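Local structure of porin protein associated with imipenem resistance (Acinetobacter baumannii, 4FUV) at residues 90-104 and 144-158. The protein forms an eight-stranded beta-barrel in the outer membrane and probably takes part in the uptake of ornithine and imipenem. Residues are numbered along the deposited sequence; the frame is centred on the assembly and turned at random.
Sequences RWAQGLYVAAGAAYL and NDIAPYLGFGFAPKI. With C8E ((hydroxyethyloxy)tri(ethyloxy)octane), chain K; C8E ((hydroxyethyloxy)tri(ethyloxy)octane), chain H; C8E ((hydroxyethyloxy)tri(ethyloxy)octane), chain J.
Two waters donate to OE1 of Gln-93: one also donates to Ala-155 O, the other to Arg-90 O while accepting from Lys-157 N, so the amide oxygen, gripped by two waters, helps link helix 90-94 to the loop after strand 147-154. From there strands 95-104 and 147-154 run antiparallel in the wall of the outer-membrane beta-barrel, starting with the hydrogen bond from Ala-155 N to Gly-94 O, 2.7 Å; the register shifts at a beta bulge between Ala-102 and Leu-104, past which Leu-104 pairs with Asn-144. Gly-153 suits its place because the Tyr-96 ring lies flat across it, its CA 3.6 Å from the ring centroid in a CH-pi contact. With chi1 at 67°, CG lies between the backbone N and the carbonyl carbon, and the ring is folded over the neighbouring strand. On this inner face the hydroxyls of Tyr-96 and Tyr-149 bond the two carboxylate oxygens of Glu-167, and small Ala-98 meets the Tyr-149 ring at its edge. The outer face is apolar, as suits lipid: Val-97 CG2 touches both Leu-150 CD1 and Phe-152 CE2, and detergent carbon C10 touches the Phe-152 edge, 3.5 Å from CE1. Near the helix, Pro-156 CD sits over the centre of the Phe-154 ring, whose CZ meets Trp-91 CE3 at 3.4 Å.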
loop_
_atom_site.group_PDB
_atom_site.type_symbol
_atom_site.label_atom_id
_atom_site.label_comp_id
_atom_site.label_asym_id
_atom_site.label_seq_id
_atom_site.Cartn_x
_atom_site.Cartn_y
_atom_site.Cartn_z
ATOM N N ARG A 90 25.655 17.018 -17.400
ATOM C CA ARG A 90 24.273 17.149 -17.851
ATOM C C ARG A 90 23.279 17.159 -16.686
ATOM O O ARG A 90 22.256 17.837 -16.741
ATOM C CB ARG A 90 23.938 16.051 -18.870
ATOM C CG ARG A 90 22.996 14.981 -18.359
ATOM C CD ARG A 90 23.281 13.621 -18.974
ATOM N NE ARG A 90 23.324 13.660 -20.429
ATOM C CZ ARG A 90 24.440 13.557 -21.139
ATOM N NH1 ARG A 90 25.603 13.401 -20.522
ATOM N NH2 ARG A 90 24.395 13.603 -22.460
ATOM N N TRP A 91 23.580 16.423 -15.623
ATOM C CA TRP A 91 22.704 16.440 -14.452
ATOM C C TRP A 91 22.764 17.797 -13.763
ATOM O O TRP A 91 21.729 18.406 -13.473
ATOM C CB TRP A 91 23.073 15.307 -13.497
ATOM C CG TRP A 91 23.330 14.037 -14.225
ATOM C CD1 TRP A 91 24.497 13.334 -14.262
ATOM C CD2 TRP A 91 22.407 13.325 -15.063
ATOM N NE1 TRP A 91 24.355 12.221 -15.056
ATOM C CE2 TRP A 91 23.083 12.194 -15.556
ATOM C CE3 TRP A 91 21.078 13.538 -15.435
ATOM C CZ2 TRP A 91 22.468 11.273 -16.406
ATOM C CZ3 TRP A 91 20.472 12.624 -16.274
ATOM C CH2 TRP A 91 21.167 11.507 -16.753
ATOM N N ALA A 92 23.978 18.289 -13.535
ATOM C CA ALA A 92 24.168 19.578 -12.875
ATOM C C ALA A 92 23.551 20.744 -13.653
ATOM O O ALA A 92 22.891 21.592 -13.064
ATOM C CB ALA A 92 25.631 19.841 -12.626
ATOM N N GLN A 93 23.794 20.797 -14.960
ATOM C CA GLN A 93 23.269 21.884 -15.801
ATOM C C GLN A 93 21.736 21.897 -15.837
ATOM O O GLN A 93 21.112 22.961 -15.971
ATOM C CB GLN A 93 23.836 21.797 -17.227
ATOM C CG GLN A 93 23.526 23.009 -18.130
ATOM C CD GLN A 93 22.134 22.950 -18.758
ATOM O OE1 GLN A 93 21.538 21.873 -18.875
ATOM N NE2 GLN A 93 21.604 24.113 -19.152
ATOM N N GLY A 94 21.142 20.717 -15.701
ATOM C CA GLY A 94 19.696 20.562 -15.791
ATOM C C GLY A 94 18.910 20.973 -14.558
ATOM O O GLY A 94 17.672 21.087 -14.605
ATOM N N LEU A 95 19.605 21.211 -13.449
ATOM C CA LEU A 95 18.908 21.562 -12.204
ATOM C C LEU A 95 18.563 23.061 -12.127
ATOM O O LEU A 95 19.430 23.925 -12.317
ATOM C CB LEU A 95 19.740 21.138 -10.990
ATOM C CG LEU A 95 19.938 19.639 -10.784
ATOM C CD1 LEU A 95 21.057 19.401 -9.752
ATOM C CD2 LEU A 95 18.645 18.987 -10.310
ATOM N N TYR A 96 17.305 23.386 -11.852
ATOM C CA TYR A 96 16.939 24.795 -11.792
ATOM C C TYR A 96 15.841 25.113 -10.785
ATOM O O TYR A 96 15.036 24.257 -10.433
ATOM C CB TYR A 96 16.542 25.337 -13.177
ATOM C CG TYR A 96 15.252 24.774 -13.771
ATOM C CD1 TYR A 96 15.261 23.593 -14.506
ATOM C CD2 TYR A 96 14.026 25.442 -13.620
ATOM C CE1 TYR A 96 14.099 23.079 -15.076
ATOM C CE2 TYR A 96 12.844 24.924 -14.186
ATOM C CZ TYR A 96 12.900 23.740 -14.909
ATOM O OH TYR A 96 11.763 23.194 -15.464
ATOM N N VAL A 97 15.822 26.360 -10.329
ATOM C CA VAL A 97 14.690 26.873 -9.566
ATOM C C VAL A 97 13.922 27.834 -10.457
ATOM O O VAL A 97 14.518 28.693 -11.137
ATOM C CB VAL A 97 15.127 27.567 -8.240
ATOM C CG1 VAL A 97 16.204 28.570 -8.505
ATOM C CG2 VAL A 97 13.933 28.243 -7.551
ATOM N N ALA A 98 12.612 27.644 -10.489
ATOM C CA ALA A 98 11.681 28.467 -11.265
ATOM C C ALA A 98 10.944 29.442 -10.350
ATOM O O ALA A 98 10.394 29.059 -9.310
ATOM C CB ALA A 98 10.660 27.572 -11.983
ATOM N N ALA A 99 10.917 30.701 -10.748
ATOM C CA ALA A 99 10.165 31.703 -10.026
ATOM C C ALA A 99 9.490 32.594 -11.051
ATOM O O ALA A 99 10.117 33.059 -11.999
ATOM C CB ALA A 99 11.068 32.511 -9.154
ATOM N N GLY A 100 8.209 32.841 -10.854
ATOM C CA GLY A 100 7.476 33.663 -11.797
ATOM C C GLY A 100 6.030 33.839 -11.426
ATOM O O GLY A 100 5.667 33.894 -10.238
ATOM N N ALA A 101 5.187 33.924 -12.445
ATOM C CA ALA A 101 3.777 34.159 -12.204
ATOM C C ALA A 101 2.910 33.660 -13.346
ATOM O O ALA A 101 3.375 33.410 -14.466
ATOM C CB ALA A 101 3.518 35.643 -11.958
ATOM N N ALA A 102 1.624 33.545 -13.081
ATOM C CA ALA A 102 0.759 33.052 -14.124
ATOM C C ALA A 102 -0.635 33.596 -14.008
ATOM O O ALA A 102 -1.090 33.964 -12.915
ATOM C CB ALA A 102 0.746 31.536 -14.121
ATOM N N TYR A 103 -1.289 33.679 -15.162
ATOM C CA TYR A 103 -2.723 33.788 -15.229
ATOM C C TYR A 103 -3.231 32.362 -15.114
ATOM O O TYR A 103 -2.803 31.496 -15.869
ATOM C CB TYR A 103 -3.132 34.381 -16.584
ATOM C CG TYR A 103 -4.607 34.310 -16.847
ATOM C CD1 TYR A 103 -5.180 33.186 -17.446
ATOM C CD2 TYR A 103 -5.440 35.364 -16.489
ATOM C CE1 TYR A 103 -6.549 33.125 -17.684
ATOM C CE2 TYR A 103 -6.802 35.314 -16.734
ATOM C CZ TYR A 103 -7.352 34.196 -17.323
ATOM O OH TYR A 103 -8.711 34.153 -17.554
ATOM N N LEU A 104 -4.147 32.118 -14.181
ATOM C CA LEU A 104 -4.650 30.778 -13.924
ATOM C C LEU A 104 -6.158 30.693 -14.134
ATOM O O LEU A 104 -6.886 31.605 -13.772
ATOM C CB LEU A 104 -4.337 30.378 -12.477
ATOM C CG LEU A 104 -2.841 30.275 -12.186
ATOM C CD1 LEU A 104 -2.655 30.082 -10.699
ATOM C CD2 LEU A 104 -2.266 29.104 -12.966
ATOM N N ASN A 144 -7.225 33.186 -11.210
ATOM C CA ASN A 144 -6.373 34.270 -10.731
ATOM C C ASN A 144 -5.848 35.059 -11.915
ATOM O O ASN A 144 -5.311 34.472 -12.859
ATOM C CB ASN A 144 -5.154 33.715 -9.982
ATOM C CG ASN A 144 -5.504 33.042 -8.669
ATOM O OD1 ASN A 144 -5.685 31.832 -8.614
ATOM N ND2 ASN A 144 -5.541 33.820 -7.593
ATOM N N ASP A 145 -5.980 36.381 -11.879
ATOM C CA ASP A 145 -5.460 37.194 -12.967
ATOM C C ASP A 145 -3.943 37.042 -12.992
ATOM O O ASP A 145 -3.326 36.920 -14.061
ATOM C CB ASP A 145 -5.860 38.665 -12.810
ATOM C CG ASP A 145 -7.300 38.926 -13.231
ATOM O OD1 ASP A 145 -7.870 38.089 -13.957
ATOM O OD2 ASP A 145 -7.857 39.974 -12.842
ATOM N N ILE A 146 -3.355 37.019 -11.802
ATOM C CA ILE A 146 -1.922 36.815 -11.654
ATOM C C ILE A 146 -1.609 36.158 -10.310
ATOM O O ILE A 146 -1.987 36.669 -9.261
ATOM C CB ILE A 146 -1.136 38.138 -11.835
ATOM C CG1 ILE A 146 0.338 37.948 -11.481
ATOM C CG2 ILE A 146 -1.740 39.255 -11.000
ATOM C CD1 ILE A 146 1.119 39.238 -11.500
ATOM N N ALA A 147 -0.968 34.993 -10.361
ATOM C CA ALA A 147 -0.563 34.264 -9.157
ATOM C C ALA A 147 0.937 34.001 -9.205
ATOM O O ALA A 147 1.455 33.546 -10.221
ATOM C CB ALA A 147 -1.311 32.945 -9.054
ATOM N N PRO A 148 1.639 34.277 -8.098
ATOM C CA PRO A 148 3.077 34.010 -8.021
ATOM C C PRO A 148 3.316 32.510 -8.029
ATOM O O PRO A 148 2.460 31.740 -7.569
ATOM C CB PRO A 148 3.472 34.575 -6.647
ATOM C CG PRO A 148 2.310 35.359 -6.179
ATOM C CD PRO A 148 1.103 34.773 -6.824
ATOM N N TYR A 149 4.470 32.110 -8.544
ATOM C CA TYR A 149 4.824 30.713 -8.691
ATOM C C TYR A 149 6.247 30.486 -8.204
ATOM O O TYR A 149 7.119 31.315 -8.429
ATOM C CB TYR A 149 4.778 30.327 -10.182
ATOM C CG TYR A 149 5.204 28.895 -10.451
ATOM C CD1 TYR A 149 4.374 27.820 -10.113
ATOM C CD2 TYR A 149 6.421 28.611 -11.062
ATOM C CE1 TYR A 149 4.761 26.496 -10.370
ATOM C CE2 TYR A 149 6.810 27.300 -11.331
ATOM C CZ TYR A 149 5.982 26.246 -10.968
ATOM O OH TYR A 149 6.367 24.944 -11.229
ATOM N N LEU A 150 6.478 29.349 -7.561
ATOM C CA LEU A 150 7.821 28.915 -7.204
ATOM C C LEU A 150 7.879 27.435 -7.508
ATOM O O LEU A 150 6.946 26.702 -7.197
ATOM C CB LEU A 150 8.113 29.148 -5.707
ATOM C CG LEU A 150 9.456 28.591 -5.221
ATOM C CD1 LEU A 150 10.615 29.350 -5.875
ATOM C CD2 LEU A 150 9.612 28.565 -3.669
ATOM N N GLY A 151 8.966 26.982 -8.110
ATOM C CA GLY A 151 9.080 25.571 -8.418
ATOM C C GLY A 151 10.515 25.166 -8.589
ATOM O O GLY A 151 11.402 26.015 -8.588
ATOM N N PHE A 152 10.741 23.866 -8.740
ATOM C CA PHE A 152 12.086 23.347 -8.941
ATOM C C PHE A 152 12.050 22.340 -10.075
ATOM O O PHE A 152 11.122 21.533 -10.174
ATOM C CB PHE A 152 12.618 22.704 -7.650
ATOM C CG PHE A 152 12.527 23.611 -6.450
ATOM C CD1 PHE A 152 11.360 23.670 -5.687
ATOM C CD2 PHE A 152 13.588 24.430 -6.101
ATOM C CE1 PHE A 152 11.264 24.523 -4.600
ATOM C CE2 PHE A 152 13.502 25.282 -5.002
ATOM C CZ PHE A 152 12.342 25.327 -4.253
ATOM N N GLY A 153 13.047 22.398 -10.952
ATOM C CA GLY A 153 13.034 21.567 -12.147
ATOM C C GLY A 153 14.322 20.804 -12.382
ATOM O O GLY A 153 15.401 21.156 -11.848
ATOM N N PHE A 154 14.198 19.745 -13.175
ATOM C CA PHE A 154 15.325 18.911 -13.556
ATOM C C PHE A 154 15.236 18.642 -15.050
ATOM O O PHE A 154 14.386 17.872 -15.499
ATOM C CB PHE A 154 15.301 17.592 -12.781
ATOM C CG PHE A 154 16.500 16.703 -13.060
ATOM C CD1 PHE A 154 17.784 17.227 -13.038
ATOM C CD2 PHE A 154 16.341 15.350 -13.325
ATOM C CE1 PHE A 154 18.896 16.420 -13.289
ATOM C CE2 PHE A 154 17.446 14.535 -13.583
ATOM C CZ PHE A 154 18.722 15.073 -13.559
ATOM N N ALA A 155 16.108 19.272 -15.823
ATOM C CA ALA A 155 15.990 19.225 -17.280
ATOM C C ALA A 155 17.248 18.731 -17.994
ATOM O O ALA A 155 17.847 19.472 -18.774
ATOM C CB ALA A 155 15.580 20.607 -17.822
ATOM N N PRO A 156 17.639 17.466 -17.761
ATOM C CA PRO A 156 18.881 17.012 -18.398
ATOM C C PRO A 156 18.796 17.019 -19.920
ATOM O O PRO A 156 17.792 16.598 -20.494
ATOM C CB PRO A 156 19.061 15.587 -17.861
ATOM C CG PRO A 156 17.658 15.144 -17.482
ATOM C CD PRO A 156 16.982 16.399 -16.978
ATOM N N LYS A 157 19.843 17.533 -20.556
ATOM C CA LYS A 157 19.972 17.500 -22.015
ATOM C C LYS A 157 20.512 16.157 -22.460
ATOM O O LYS A 157 21.434 15.621 -21.852
ATOM C CB LYS A 157 20.928 18.583 -22.503
ATOM C CG LYS A 157 20.332 19.969 -22.573
ATOM C CD LYS A 157 21.374 20.982 -23.030
ATOM C CE LYS A 157 20.859 22.400 -22.885
ATOM N NZ LYS A 157 21.928 23.405 -23.088
ATOM N N ILE A 158 19.945 15.615 -23.529
ATOM C CA ILE A 158 20.425 14.356 -24.080
ATOM C C ILE A 158 21.576 14.661 -25.024
ATOM O O ILE A 158 22.585 13.958 -25.050
ATOM C CB ILE A 158 19.289 13.581 -24.759
ATOM C CG1 ILE A 158 18.438 12.919 -23.681
ATOM C CG2 ILE A 158 19.836 12.543 -25.729
ATOM C CD1 ILE A 158 16.969 12.935 -23.959
HETATM C C8 C8E K . 5.445 33.022 -3.797
HETATM O O9 C8E K . 4.860 33.496 -2.586
HETATM C C10 C8E K . 4.351 34.815 -2.711
HETATM C C11 C8E K . 3.748 35.265 -1.385
HETATM O O12 C8E K . 3.776 36.680 -1.322
HETATM C C13 C8E K . 2.672 37.266 -1.994
HETATM O O15 C8E K . 0.535 38.224 -4.156
HETATM C C16 C8E K . -0.513 37.990 -5.085
HETATM C C17 C8E K . -1.058 36.597 -4.799
HETATM O O18 C8E K . -2.362 36.465 -5.324
HETATM C C19 C8E K . -3.049 35.395 -4.708
HETATM C C20 C8E K . -3.624 35.859 -3.370
HETATM O O21 C8E K . -4.997 35.534 -3.266
HETATM C C1 C8E H . 24.345 19.072 -5.805
HETATM C C2 C8E H . 24.190 19.268 -7.315
HETATM C C3 C8E H . 25.278 18.515 -8.076
HETATM C C4 C8E H . 24.709 17.749 -9.267
HETATM C C5 C8E H . 25.841 17.289 -10.190
HETATM C C6 C8E H . 25.699 15.802 -10.518
HETATM C C8 C8E J . 7.198 25.267 -3.699
HETATM O O9 C8E J . 7.056 23.969 -4.257
HETATM C C10 C8E J . 8.104 23.108 -3.835
HETATM C C11 C8E J . 7.591 21.665 -3.823
HETATM O O18 C8E J . 2.193 23.588 -1.133
HETATM C C19 C8E J . 2.831 24.193 -0.034
HETATM C C20 C8E J . 4.067 24.892 -0.586
HETATM O O21 C8E J . 3.797 26.276 -0.600
HETATM O O HOH W 1 21.787 19.386 -19.093
HETATM O O HOH W 2 18.903 21.948 -18.993
#